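Local coordinates for protein endonuclease PI-MtuI (Mycobacterium tuberculosis, PDB 2IMZ) that forms the protein-splicing domain of the RecA intein, which probably excises itself from its host protein and joins the flanking segments, at residues A[19-23]-A[147-151]; A[31-35]-A[156-160]; A[43-49]-A[150-156]; A[53-57]-A[68-72]. The protein carries 1 engineered substitution. Residue numbers count along the deposited sequence, not the author numbering.

In the fold
All four contacts lie in one intein splicing domain (Hint fold); contacts 1 and 3 share its long strand 134-153. Contact 3 pairs it with strand 40-52. Contact 1, centred about 11 Å from the centre of contact 3, lays helix 19-24 over the same region, sharing D150 and L151. Contact 2, centre to centre about 9 Å from contact 3, packs the turn and strand after 134-153 against strand 30-34. L156 belongs to both, and E152 (contact 3) and H157 (contact 2) bind one zinc with H167 of the second subunit. Contact 4, its centre about 20 Å from those of contacts 2 and 3, touches contact 1 through T148 on R54 and V56; its T70 is hydrogen-bonded to the modified N-terminal residue.

Contact 1. Residues A[19-23]-A[147-151]; sequences IEDVV and RTFDL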
loop_
_atom_site.group_PDB
_atom_site.type_symbol
_atom_site.label_atom_id
_atom_site.label_comp_id
_atom_site.label_asym_id
_atom_site.label_seq_id
_atom_site.Cartn_x
_atom_site.Cartn_y
_atom_site.Cartn_z
ATOM N N ILE A 19 -16.915 -2.437 -2.344
ATOM C CA ILE A 19 -15.919 -2.304 -1.294
ATOM C C ILE A 19 -16.463 -1.895 0.079
ATOM O O ILE A 19 -15.983 -2.386 1.101
ATOM C CB ILE A 19 -14.786 -1.334 -1.726
ATOM C CG1 ILE A 19 -13.597 -1.482 -0.772
ATOM C CG2 ILE A 19 -15.295 0.106 -1.765
ATOM C CD1 ILE A 19 -12.287 -0.917 -1.323
ATOM N N GLU A 20 -17.466 -1.021 0.118
ATOM C CA GLU A 20 -18.002 -0.597 1.411
ATOM C C GLU A 20 -18.646 -1.761 2.163
ATOM O O GLU A 20 -18.610 -1.806 3.396
ATOM C CB GLU A 20 -19.010 0.550 1.250
ATOM C CG GLU A 20 -20.300 0.206 0.513
ATOM C CD GLU A 20 -20.207 0.431 -0.988
ATOM O OE1 GLU A 20 -21.270 0.544 -1.634
ATOM O OE2 GLU A 20 -19.080 0.490 -1.525
ATOM N N ASP A 21 -19.239 -2.699 1.429
ATOM C CA ASP A 21 -19.863 -3.852 2.067
ATOM C C ASP A 21 -18.789 -4.778 2.612
ATOM O O ASP A 21 -18.953 -5.394 3.670
ATOM C CB ASP A 21 -20.745 -4.619 1.079
ATOM C CG ASP A 21 -21.892 -3.784 0.550
ATOM O OD1 ASP A 21 -22.334 -2.854 1.258
ATOM O OD2 ASP A 21 -22.366 -4.065 -0.570
ATOM N N VAL A 22 -17.683 -4.881 1.880
ATOM C CA VAL A 22 -16.580 -5.722 2.307
ATOM C C VAL A 22 -15.983 -5.168 3.597
ATOM O O VAL A 22 -15.681 -5.921 4.521
ATOM C CB VAL A 22 -15.481 -5.786 1.221
ATOM C CG1 VAL A 22 -14.310 -6.620 1.700
ATOM C CG2 VAL A 22 -16.057 -6.385 -0.052
ATOM N N VAL A 23 -15.822 -3.850 3.658
ATOM C CA VAL A 23 -15.258 -3.215 4.848
ATOM C C VAL A 23 -16.235 -3.202 6.027
ATOM O O VAL A 23 -15.848 -3.522 7.156
ATOM C CB VAL A 23 -14.804 -1.764 4.543
ATOM C CG1 VAL A 23 -14.431 -1.046 5.836
ATOM C CG2 VAL A 23 -13.601 -1.790 3.602
ATOM N N ARG A 147 -17.217 8.718 0.149
ATOM C CA ARG A 147 -16.673 7.937 1.249
ATOM C C ARG A 147 -15.669 7.021 0.575
ATOM O O ARG A 147 -15.923 6.533 -0.529
ATOM C CB ARG A 147 -17.755 7.092 1.920
ATOM C CG ARG A 147 -18.867 7.889 2.572
ATOM C CD ARG A 147 -19.570 7.027 3.597
ATOM N NE ARG A 147 -20.083 5.792 3.015
ATOM C CZ ARG A 147 -20.449 4.729 3.725
ATOM N NH1 ARG A 147 -20.355 4.749 5.046
ATOM N NH2 ARG A 147 -20.911 3.647 3.114
ATOM N N THR A 148 -14.536 6.787 1.224
ATOM C CA THR A 148 -13.507 5.939 0.641
ATOM C C THR A 148 -13.097 4.801 1.561
ATOM O O THR A 148 -13.331 4.845 2.774
ATOM C CB THR A 148 -12.269 6.773 0.253
ATOM O OG1 THR A 148 -11.710 7.382 1.423
ATOM C CG2 THR A 148 -12.660 7.859 -0.737
ATOM N N PHE A 149 -12.487 3.777 0.971
ATOM C CA PHE A 149 -12.082 2.592 1.708
ATOM C C PHE A 149 -10.787 2.001 1.178
ATOM O O PHE A 149 -10.297 2.391 0.117
ATOM C CB PHE A 149 -13.178 1.526 1.618
ATOM C CG PHE A 149 -14.545 2.037 1.962
ATOM C CD1 PHE A 149 -15.290 2.752 1.031
ATOM C CD2 PHE A 149 -15.066 1.849 3.237
ATOM C CE1 PHE A 149 -16.536 3.279 1.363
ATOM C CE2 PHE A 149 -16.307 2.370 3.580
ATOM C CZ PHE A 149 -17.046 3.088 2.642
ATOM N N ASP A 150 -10.256 1.035 1.916
ATOM C CA ASP A 150 -9.018 0.371 1.538
ATOM C C ASP A 150 -9.055 -1.064 2.066
ATOM O O ASP A 150 -9.773 -1.359 3.021
ATOM C CB ASP A 150 -7.831 1.135 2.132
ATOM C CG ASP A 150 -6.543 0.899 1.376
ATOM O OD1 ASP A 150 -6.556 0.991 0.129
ATOM O OD2 ASP A 150 -5.509 0.641 2.033
ATOM N N LEU A 151 -8.293 -1.948 1.432
ATOM C CA LEU A 151 -8.238 -3.351 1.841
ATOM C C LEU A 151 -6.802 -3.852 1.827
ATOM O O LEU A 151 -5.997 -3.403 1.013
ATOM C CB LEU A 151 -9.053 -4.220 0.877
ATOM C CG LEU A 151 -10.548 -3.944 0.709
ATOM C CD1 LEU A 151 -11.094 -4.756 -0.469
ATOM C CD2 LEU A 151 -11.281 -4.302 1.999
#
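Helix 19-23 lies across strand 147-151 at 62°, their axes 8.5 Å apart, with E20 nearest F149 (CA to CA 6.7 Å). Apolar packing dominates. F149 receives I19 CG2 at 3.8 Å from its CD1 and V23 CB at 3.9 Å from its CD2. L151 meets the same helix further on: its CD2 is 3.8 Å from both V22 CG1 and V23 CG2, and its CG is 4.0 Å from I19 CD1. A CH-pi contact adds to this, E20 CB standing over one face of the F149 ring, 3.9 Å from the centroid. The charged ends are satisfied elsewhere: E20 OE2 accepts from the backbone of G5, R147 forms a salt bridge with E4, and D150, its CB turned away from the helix, with K74 of the second subunit. Alternate residues F149 and L151 face the helix, which packs on this face of the Hint-fold sheet, held by apolar packing and the CH-pi contact, without a hydrogen bond between the two segments.

Contact 2. Residues A[31-35]-A[156-160]; sequences VVAAA and LHTLV. With ZN (zinc ion), chain C.
The one hydrogen bond established between the segments ends on a side chain: T158 OG1, in the p rotamer, accepts from A34 N at 2.8 Å (N-H...O angle 139°). Residues 31-34 are extended, whereas 156-160 begins as a turn. L156 is near -83/-19, H157 takes a positive phi (58/29), and T158 restores the extended form that continues into strand 159-161. The end-to-end directions lie 127° apart, with A33 nearest L159 (CA to CA 4.5 Å) and A35 nearest L156 (5.9 Å). L159 CA gives a CA-H...O contact to V32 O at 3.2 Å, and V160 N lies 3.0 Å from the same oxygen. Strand 30-34 pairs with strand 40-52 of the Hint-fold sheet, so this contact ties the C-terminal end of the splicing domain to it. Two waters bridge the segments: one accepts from V32 N (3.0 Å) and donates to V160 O (2.8 Å), the other donates to A34 O and L156 O, both at 2.7 Å. Apolar pairs are V32 CB with V160 CG2 (t) at 3.5 Å, V31 CG2 with L159 CB at 3.7 Å, and A33 CB with L156 CD1 at 3.8 Å. The CA-to-CB bond of H157 points away from 31-35, and H157 ND1 binds zinc at 2.0 Å; E152 of the same chain and H167 of the second subunit bind it too.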
loop_
_atom_site.group_PDB
_atom_site.type_symbol
_atom_site.label_atom_id
_atom_site.label_comp_id
_atom_site.label_asym_id
_atom_site.label_seq_id
_atom_site.Cartn_x
_atom_site.Cartn_y
_atom_site.Cartn_z
ATOM N N VAL A 31 -9.438 -11.976 -3.660
ATOM C CA VAL A 31 -9.360 -11.009 -4.747
ATOM C C VAL A 31 -8.364 -11.524 -5.765
ATOM O O VAL A 31 -7.649 -12.495 -5.512
ATOM C CB VAL A 31 -8.844 -9.629 -4.266
ATOM C CG1 VAL A 31 -9.737 -9.084 -3.176
ATOM C CG2 VAL A 31 -7.399 -9.750 -3.781
ATOM N N VAL A 32 -8.338 -10.883 -6.926
ATOM C CA VAL A 32 -7.366 -11.230 -7.950
ATOM C C VAL A 32 -6.178 -10.343 -7.599
ATOM O O VAL A 32 -6.290 -9.115 -7.616
ATOM C CB VAL A 32 -7.849 -10.858 -9.366
ATOM C CG1 VAL A 32 -6.725 -11.117 -10.373
ATOM C CG2 VAL A 32 -9.083 -11.663 -9.729
ATOM N N ALA A 33 -5.054 -10.961 -7.254
ATOM C CA ALA A 33 -3.858 -10.212 -6.891
ATOM C C ALA A 33 -2.729 -10.497 -7.866
ATOM O O ALA A 33 -2.555 -11.630 -8.313
ATOM C CB ALA A 33 -3.426 -10.576 -5.470
ATOM N N ALA A 34 -1.964 -9.462 -8.194
ATOM C CA ALA A 34 -0.843 -9.598 -9.113
ATOM C C ALA A 34 0.467 -9.769 -8.358
ATOM O O ALA A 34 0.741 -9.042 -7.404
ATOM C CB ALA A 34 -0.760 -8.371 -10.019
ATOM N N ALA A 35 1.274 -10.732 -8.798
ATOM C CA ALA A 35 2.573 -10.999 -8.191
ATOM C C ALA A 35 3.628 -10.161 -8.911
ATOM O O ALA A 35 3.337 -9.521 -9.922
ATOM C CB ALA A 35 2.907 -12.486 -8.301
ATOM N N LEU A 156 0.645 -10.476 -1.482
ATOM C CA LEU A 156 0.906 -9.707 -2.693
ATOM C C LEU A 156 0.632 -8.206 -2.676
ATOM O O LEU A 156 1.151 -7.481 -3.519
ATOM C CB LEU A 156 0.188 -10.369 -3.868
ATOM C CG LEU A 156 0.623 -11.833 -4.039
ATOM C CD1 LEU A 156 -0.111 -12.472 -5.210
ATOM C CD2 LEU A 156 2.130 -11.889 -4.264
ATOM N N HIS A 157 -0.179 -7.744 -1.732
ATOM C CA HIS A 157 -0.451 -6.317 -1.606
ATOM C C HIS A 157 -1.040 -5.617 -2.822
ATOM O O HIS A 157 -0.813 -4.424 -3.028
ATOM C CB HIS A 157 0.832 -5.594 -1.180
ATOM C CG HIS A 157 1.252 -5.903 0.222
ATOM N ND1 HIS A 157 0.674 -5.300 1.318
ATOM C CD2 HIS A 157 2.150 -6.794 0.711
ATOM C CE1 HIS A 157 1.197 -5.807 2.423
ATOM N NE2 HIS A 157 2.093 -6.716 2.081
ATOM N N THR A 158 -1.791 -6.355 -3.630
ATOM C CA THR A 158 -2.441 -5.781 -4.805
ATOM C C THR A 158 -3.812 -6.438 -4.954
ATOM O O THR A 158 -4.088 -7.463 -4.333
ATOM C CB THR A 158 -1.628 -6.023 -6.106
ATOM O OG1 THR A 158 -1.532 -7.430 -6.364
ATOM C CG2 THR A 158 -0.227 -5.437 -5.987
ATOM N N LEU A 159 -4.675 -5.836 -5.762
ATOM C CA LEU A 159 -6.005 -6.395 -5.990
ATOM C C LEU A 159 -6.644 -5.750 -7.203
ATOM O O LEU A 159 -6.253 -4.663 -7.624
ATOM C CB LEU A 159 -6.924 -6.175 -4.784
ATOM C CG LEU A 159 -7.432 -4.745 -4.577
ATOM C CD1 LEU A 159 -8.744 -4.757 -3.802
ATOM C CD2 LEU A 159 -6.369 -3.944 -3.855
ATOM N N VAL A 160 -7.632 -6.434 -7.763
ATOM C CA VAL A 160 -8.341 -5.914 -8.912
ATOM C C VAL A 160 -9.596 -5.213 -8.411
ATOM O O VAL A 160 -10.388 -5.788 -7.665
ATOM C CB VAL A 160 -8.719 -7.049 -9.890
ATOM C CG1 VAL A 160 -9.714 -6.540 -10.928
ATOM C CG2 VAL A 160 -7.462 -7.563 -10.579
HETATM ZN ZN ZN C . -0.594 -3.822 1.564
HETATM O O HOH W 1 -10.174 -8.561 -7.251
HETATM O O HOH W 2 2.669 -8.142 -5.710
#

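Contact 3. Residues A[43-49]-A[150-156]; sequences RPVVSWF and DLEVEEL. With ZN (zinc ion), chain C.
Strands 43-49 and 150-153 run antiparallel at 132°, axes 4.7 Å apart, in the sheet of the Hint fold. A classic beta bulge shifts the register by one: V46 (-118/-12) and S47 both face E152. V45-V153 and W48-L151 are non-hydrogen-bonded pairs, S47-E152 and F49-D150 hydrogen-bonded ones. The ladder comprises E154 N to P44 O (3.0 Å), V46 N to E152 O (2.8 Å), E152 N to S47 O (3.0 Å), and F49 N to D150 O with D150 N to F49 O (both 3.0 Å). Beyond V153 the chain turns through E155 (64/-59). On the face of V45, W48, L151 and V153, L151 CD2 meets W48 CD1 at 3.7 Å and V45 CG1 at 4.0 Å. On the other, E152 CG lies 3.6 Å from F49 CE1, at the ring edge. E152 OE1 binds zinc at 2.2 Å; E152 OE2 and D150 OD2 each salt-bridge K74 of the second subunit. R43 forms a salt bridge with E155, OE1 accepting from NE at 2.7 Å and NH2 at 2.8 Å.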
loop_
_atom_site.group_PDB
_atom_site.type_symbol
_atom_site.label_atom_id
_atom_site.label_comp_id
_atom_site.label_asym_id
_atom_site.label_seq_id
_atom_site.Cartn_x
_atom_site.Cartn_y
_atom_site.Cartn_z
ATOM N N ARG A 43 -5.931 -14.272 -3.534
ATOM C CA ARG A 43 -5.402 -13.988 -2.208
ATOM C C ARG A 43 -6.513 -13.402 -1.346
ATOM O O ARG A 43 -7.349 -12.636 -1.823
ATOM C CB ARG A 43 -4.212 -13.023 -2.305
ATOM C CG ARG A 43 -2.925 -13.664 -2.838
ATOM C CD ARG A 43 -2.367 -14.689 -1.844
ATOM N NE ARG A 43 -1.098 -15.278 -2.271
ATOM C CZ ARG A 43 -0.980 -16.283 -3.137
ATOM N NH1 ARG A 43 -2.057 -16.829 -3.684
ATOM N NH2 ARG A 43 0.223 -16.754 -3.447
ATOM N N PRO A 44 -6.540 -13.767 -0.057
ATOM C CA PRO A 44 -7.560 -13.281 0.872
ATOM C C PRO A 44 -7.328 -11.893 1.458
ATOM O O PRO A 44 -6.188 -11.470 1.663
ATOM C CB PRO A 44 -7.561 -14.357 1.953
ATOM C CG PRO A 44 -6.117 -14.704 2.047
ATOM C CD PRO A 44 -5.698 -14.795 0.585
ATOM N N VAL A 45 -8.424 -11.187 1.715
ATOM C CA VAL A 45 -8.368 -9.869 2.328
ATOM C C VAL A 45 -8.163 -10.153 3.814
ATOM O O VAL A 45 -8.862 -10.993 4.383
ATOM C CB VAL A 45 -9.690 -9.104 2.123
ATOM C CG1 VAL A 45 -9.682 -7.802 2.919
ATOM C CG2 VAL A 45 -9.882 -8.809 0.635
ATOM N N VAL A 46 -7.202 -9.468 4.429
ATOM C CA VAL A 46 -6.897 -9.681 5.841
ATOM C C VAL A 46 -7.102 -8.456 6.730
ATOM O O VAL A 46 -7.096 -8.569 7.958
ATOM C CB VAL A 46 -5.454 -10.200 6.010
ATOM C CG1 VAL A 46 -5.341 -11.591 5.399
ATOM C CG2 VAL A 46 -4.469 -9.255 5.342
ATOM N N SER A 47 -7.281 -7.291 6.114
ATOM C CA SER A 47 -7.512 -6.050 6.854
ATOM C C SER A 47 -8.522 -5.196 6.102
ATOM O O SER A 47 -8.580 -5.234 4.870
ATOM C CB SER A 47 -6.212 -5.260 7.027
ATOM O OG SER A 47 -5.250 -5.996 7.755
ATOM N N TRP A 48 -9.301 -4.419 6.850
ATOM C CA TRP A 48 -10.346 -3.567 6.284
ATOM C C TRP A 48 -10.233 -2.147 6.830
ATOM O O TRP A 48 -10.104 -1.953 8.041
ATOM C CB TRP A 48 -11.719 -4.138 6.651
ATOM C CG TRP A 48 -11.896 -5.562 6.242
ATOM C CD1 TRP A 48 -12.444 -6.020 5.080
ATOM C CD2 TRP A 48 -11.457 -6.719 6.963
ATOM N NE1 TRP A 48 -12.373 -7.390 5.030
ATOM C CE2 TRP A 48 -11.771 -7.846 6.173
ATOM C CE3 TRP A 48 -10.825 -6.912 8.201
ATOM C CZ2 TRP A 48 -11.475 -9.154 6.578
ATOM C CZ3 TRP A 48 -10.530 -8.213 8.605
ATOM C CH2 TRP A 48 -10.856 -9.317 7.793
ATOM N N PHE A 49 -10.306 -1.153 5.948
ATOM C CA PHE A 49 -10.204 0.233 6.389
ATOM C C PHE A 49 -11.283 1.164 5.846
ATOM O O PHE A 49 -11.531 1.212 4.640
ATOM C CB PHE A 49 -8.831 0.808 6.022
ATOM C CG PHE A 49 -7.679 -0.056 6.446
ATOM C CD1 PHE A 49 -7.245 -1.102 5.638
ATOM C CD2 PHE A 49 -7.048 0.156 7.668
ATOM C CE1 PHE A 49 -6.195 -1.930 6.043
ATOM C CE2 PHE A 49 -5.997 -0.665 8.083
ATOM C CZ PHE A 49 -5.573 -1.710 7.266
ATOM N N ASP A 150 -10.256 1.035 1.916
ATOM C CA ASP A 150 -9.018 0.371 1.538
ATOM C C ASP A 150 -9.055 -1.064 2.066
ATOM O O ASP A 150 -9.773 -1.359 3.021
ATOM C CB ASP A 150 -7.831 1.135 2.132
ATOM C CG ASP A 150 -6.543 0.899 1.376
ATOM O OD1 ASP A 150 -6.556 0.991 0.129
ATOM O OD2 ASP A 150 -5.509 0.641 2.033
ATOM N N LEU A 151 -8.293 -1.948 1.432
ATOM C CA LEU A 151 -8.238 -3.351 1.841
ATOM C C LEU A 151 -6.802 -3.852 1.827
ATOM O O LEU A 151 -5.997 -3.403 1.013
ATOM C CB LEU A 151 -9.053 -4.220 0.877
ATOM C CG LEU A 151 -10.548 -3.944 0.709
ATOM C CD1 LEU A 151 -11.094 -4.756 -0.469
ATOM C CD2 LEU A 151 -11.281 -4.302 1.999
ATOM N N GLU A 152 -6.477 -4.766 2.737
ATOM C CA GLU A 152 -5.148 -5.364 2.754
ATOM C C GLU A 152 -5.311 -6.783 2.247
ATOM O O GLU A 152 -6.153 -7.537 2.744
ATOM C CB GLU A 152 -4.537 -5.396 4.156
ATOM C CG GLU A 152 -3.782 -4.138 4.538
ATOM C CD GLU A 152 -2.708 -3.754 3.525
ATOM O OE1 GLU A 152 -1.785 -4.560 3.249
ATOM O OE2 GLU A 152 -2.791 -2.631 3.000
ATOM N N VAL A 153 -4.505 -7.124 1.250
ATOM C CA VAL A 153 -4.518 -8.438 0.621
ATOM C C VAL A 153 -3.257 -9.182 1.027
ATOM O O VAL A 153 -2.142 -8.711 0.807
ATOM C CB VAL A 153 -4.564 -8.304 -0.920
ATOM C CG1 VAL A 153 -4.521 -9.680 -1.575
ATOM C CG2 VAL A 153 -5.830 -7.564 -1.334
ATOM N N GLU A 154 -3.442 -10.352 1.622
ATOM C CA GLU A 154 -2.316 -11.154 2.072
ATOM C C GLU A 154 -1.224 -11.362 1.025
ATOM O O GLU A 154 -1.503 -11.615 -0.151
ATOM C CB GLU A 154 -2.814 -12.514 2.555
ATOM C CG GLU A 154 -1.702 -13.492 2.882
ATOM C CD GLU A 154 -2.229 -14.880 3.160
ATOM O OE1 GLU A 154 -2.868 -15.070 4.212
ATOM O OE2 GLU A 154 -2.013 -15.777 2.317
ATOM N N GLU A 155 0.019 -11.233 1.486
ATOM C CA GLU A 155 1.228 -11.438 0.689
ATOM C C GLU A 155 1.542 -10.532 -0.503
ATOM O O GLU A 155 2.592 -9.885 -0.532
ATOM C CB GLU A 155 1.290 -12.905 0.224
ATOM C CG GLU A 155 2.539 -13.243 -0.601
ATOM C CD GLU A 155 2.556 -14.675 -1.118
ATOM O OE1 GLU A 155 1.506 -15.165 -1.583
ATOM O OE2 GLU A 155 3.632 -15.311 -1.079
ATOM N N LEU A 156 0.645 -10.476 -1.482
ATOM C CA LEU A 156 0.906 -9.707 -2.693
ATOM C C LEU A 156 0.632 -8.206 -2.676
ATOM O O LEU A 156 1.151 -7.481 -3.519
ATOM C CB LEU A 156 0.188 -10.369 -3.868
ATOM C CG LEU A 156 0.623 -11.833 -4.039
ATOM C CD1 LEU A 156 -0.111 -12.472 -5.210
ATOM C CD2 LEU A 156 2.130 -11.889 -4.264
HETATM ZN ZN ZN C . -0.594 -3.822 1.564
#

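Contact 4. Residues A[53-57]-A[68-72]; sequences TRDVI and WATPD
I57, W68 and V56 bury the most area here. I57 closes the sole beta bridge between the segments, an antiparallel hydrogen-bonded pair with A69 (CA to CA 5.7 Å): I57 N donates to A69 O at 2.8 Å and A69 N to I57 O at 3.0 Å. W68 (m, chi2 101°) adds a CA-H...O contact from its CA to I57 O at 3.3 Å. W68 CE3 lies 4.2 Å from V56 CG2, and the indole makes a cation-pi contact with R144. V56, extended in the m rotamer, has T70 as its nearest CA across the contact (4.2 Å), with V56 CG1 4.1 Å from T70 CG2. The strand form ends at A69; T70 (-66/148), P71 (-56/-21) and D72 (-93/3) make a turn, and end to end 54-57 and 68-71 stand 100° apart. T70 OG1 (p) donates to D72 OD1 at 2.6 Å, and a water links D72 OD1 (2.9 Å) to R54 NH1 (3.0 Å); R54 also hydrogen-bonds Q51 O and salt-bridges D72 of the second subunit. At this exit of a Hint-fold beta hairpin, T70 OG1 is hydrogen-bonded to the nitrogen of the sulfinic-acid-modified Cys1 and begins a TPDH run that fits the TxxH motif of intein block B.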
loop_
_atom_site.group_PDB
_atom_site.type_symbol
_atom_site.label_atom_id
_atom_site.label_comp_id
_atom_site.label_asym_id
_atom_site.label_seq_id
_atom_site.Cartn_x
_atom_site.Cartn_y
_atom_site.Cartn_z
ATOM N N THR A 53 -14.537 10.366 4.178
ATOM C CA THR A 53 -14.803 11.086 2.939
ATOM C C THR A 53 -13.573 11.826 2.435
ATOM O O THR A 53 -12.927 12.568 3.178
ATOM C CB THR A 53 -15.950 12.093 3.121
ATOM O OG1 THR A 53 -17.137 11.393 3.507
ATOM C CG2 THR A 53 -16.212 12.841 1.822
ATOM N N ARG A 54 -13.257 11.618 1.161
ATOM C CA ARG A 54 -12.104 12.252 0.533
ATOM C C ARG A 54 -12.431 12.619 -0.909
ATOM O O ARG A 54 -13.473 12.232 -1.435
ATOM C CB ARG A 54 -10.907 11.296 0.542
ATOM C CG ARG A 54 -10.585 10.714 1.903
ATOM C CD ARG A 54 -9.297 9.914 1.873
ATOM N NE ARG A 54 -9.018 9.306 3.170
ATOM C CZ ARG A 54 -7.804 8.977 3.599
ATOM N NH1 ARG A 54 -6.744 9.203 2.834
ATOM N NH2 ARG A 54 -7.649 8.422 4.793
ATOM N N ASP A 55 -11.540 13.374 -1.540
ATOM C CA ASP A 55 -11.735 13.760 -2.931
ATOM C C ASP A 55 -11.282 12.595 -3.798
ATOM O O ASP A 55 -10.197 12.051 -3.596
ATOM C CB ASP A 55 -10.897 14.993 -3.290
ATOM C CG ASP A 55 -11.273 16.212 -2.484
ATOM O OD1 ASP A 55 -12.480 16.495 -2.366
ATOM O OD2 ASP A 55 -10.358 16.896 -1.978
ATOM N N VAL A 56 -12.113 12.214 -4.760
ATOM C CA VAL A 56 -11.767 11.120 -5.659
ATOM C C VAL A 56 -11.989 11.538 -7.101
ATOM O O VAL A 56 -12.885 12.329 -7.393
ATOM C CB VAL A 56 -12.626 9.865 -5.400
ATOM C CG1 VAL A 56 -12.302 9.279 -4.042
ATOM C CG2 VAL A 56 -14.108 10.221 -5.493
ATOM N N ILE A 57 -11.160 11.011 -7.995
ATOM C CA ILE A 57 -11.304 11.297 -9.412
ATOM C C ILE A 57 -11.742 9.999 -10.080
ATOM O O ILE A 57 -11.670 8.932 -9.466
ATOM C CB ILE A 57 -9.985 11.836 -10.033
ATOM C CG1 ILE A 57 -8.810 10.896 -9.751
ATOM C CG2 ILE A 57 -9.704 13.226 -9.484
ATOM C CD1 ILE A 57 -8.729 9.711 -10.692
ATOM N N TRP A 68 -13.137 4.889 -9.333
ATOM C CA TRP A 68 -13.166 6.145 -8.586
ATOM C C TRP A 68 -12.185 5.975 -7.432
ATOM O O TRP A 68 -12.387 5.138 -6.552
ATOM C CB TRP A 68 -14.563 6.427 -8.028
ATOM C CG TRP A 68 -15.567 6.846 -9.067
ATOM C CD1 TRP A 68 -16.529 6.069 -9.641
ATOM C CD2 TRP A 68 -15.709 8.148 -9.638
ATOM N NE1 TRP A 68 -17.268 6.810 -10.536
ATOM C CE2 TRP A 68 -16.784 8.091 -10.553
ATOM C CE3 TRP A 68 -15.032 9.363 -9.467
ATOM C CZ2 TRP A 68 -17.198 9.205 -11.294
ATOM C CZ3 TRP A 68 -15.444 10.470 -10.205
ATOM C CH2 TRP A 68 -16.518 10.381 -11.106
ATOM N N ALA A 69 -11.114 6.759 -7.439
ATOM C CA ALA A 69 -10.107 6.650 -6.394
ATOM C C ALA A 69 -9.491 8.003 -6.092
ATOM O O ALA A 69 -9.622 8.941 -6.876
ATOM C CB ALA A 69 -9.018 5.675 -6.835
ATOM N N THR A 70 -8.829 8.104 -4.946
ATOM C CA THR A 70 -8.166 9.343 -4.578
ATOM C C THR A 70 -7.048 9.524 -5.594
ATOM O O THR A 70 -6.482 8.546 -6.084
ATOM C CB THR A 70 -7.569 9.258 -3.165
ATOM O OG1 THR A 70 -6.705 8.118 -3.079
ATOM C CG2 THR A 70 -8.679 9.138 -2.128
ATOM N N PRO A 71 -6.718 10.776 -5.938
ATOM C CA PRO A 71 -5.649 10.997 -6.917
ATOM C C PRO A 71 -4.297 10.372 -6.571
ATOM O O PRO A 71 -3.474 10.138 -7.458
ATOM C CB PRO A 71 -5.587 12.524 -7.028
ATOM C CG PRO A 71 -6.152 13.002 -5.721
ATOM C CD PRO A 71 -7.288 12.050 -5.473
ATOM N N ASP A 72 -4.069 10.082 -5.293
ATOM C CA ASP A 72 -2.797 9.498 -4.885
ATOM C C ASP A 72 -2.817 7.974 -4.833
ATOM O O ASP A 72 -1.824 7.352 -4.460
ATOM C CB ASP A 72 -2.369 10.059 -3.525
ATOM C CG ASP A 72 -3.248 9.581 -2.390
ATOM O OD1 ASP A 72 -4.470 9.446 -2.596
ATOM O OD2 ASP A 72 -2.716 9.355 -1.285
HETATM O O HOH W 3 -5.772 9.783 0.029
#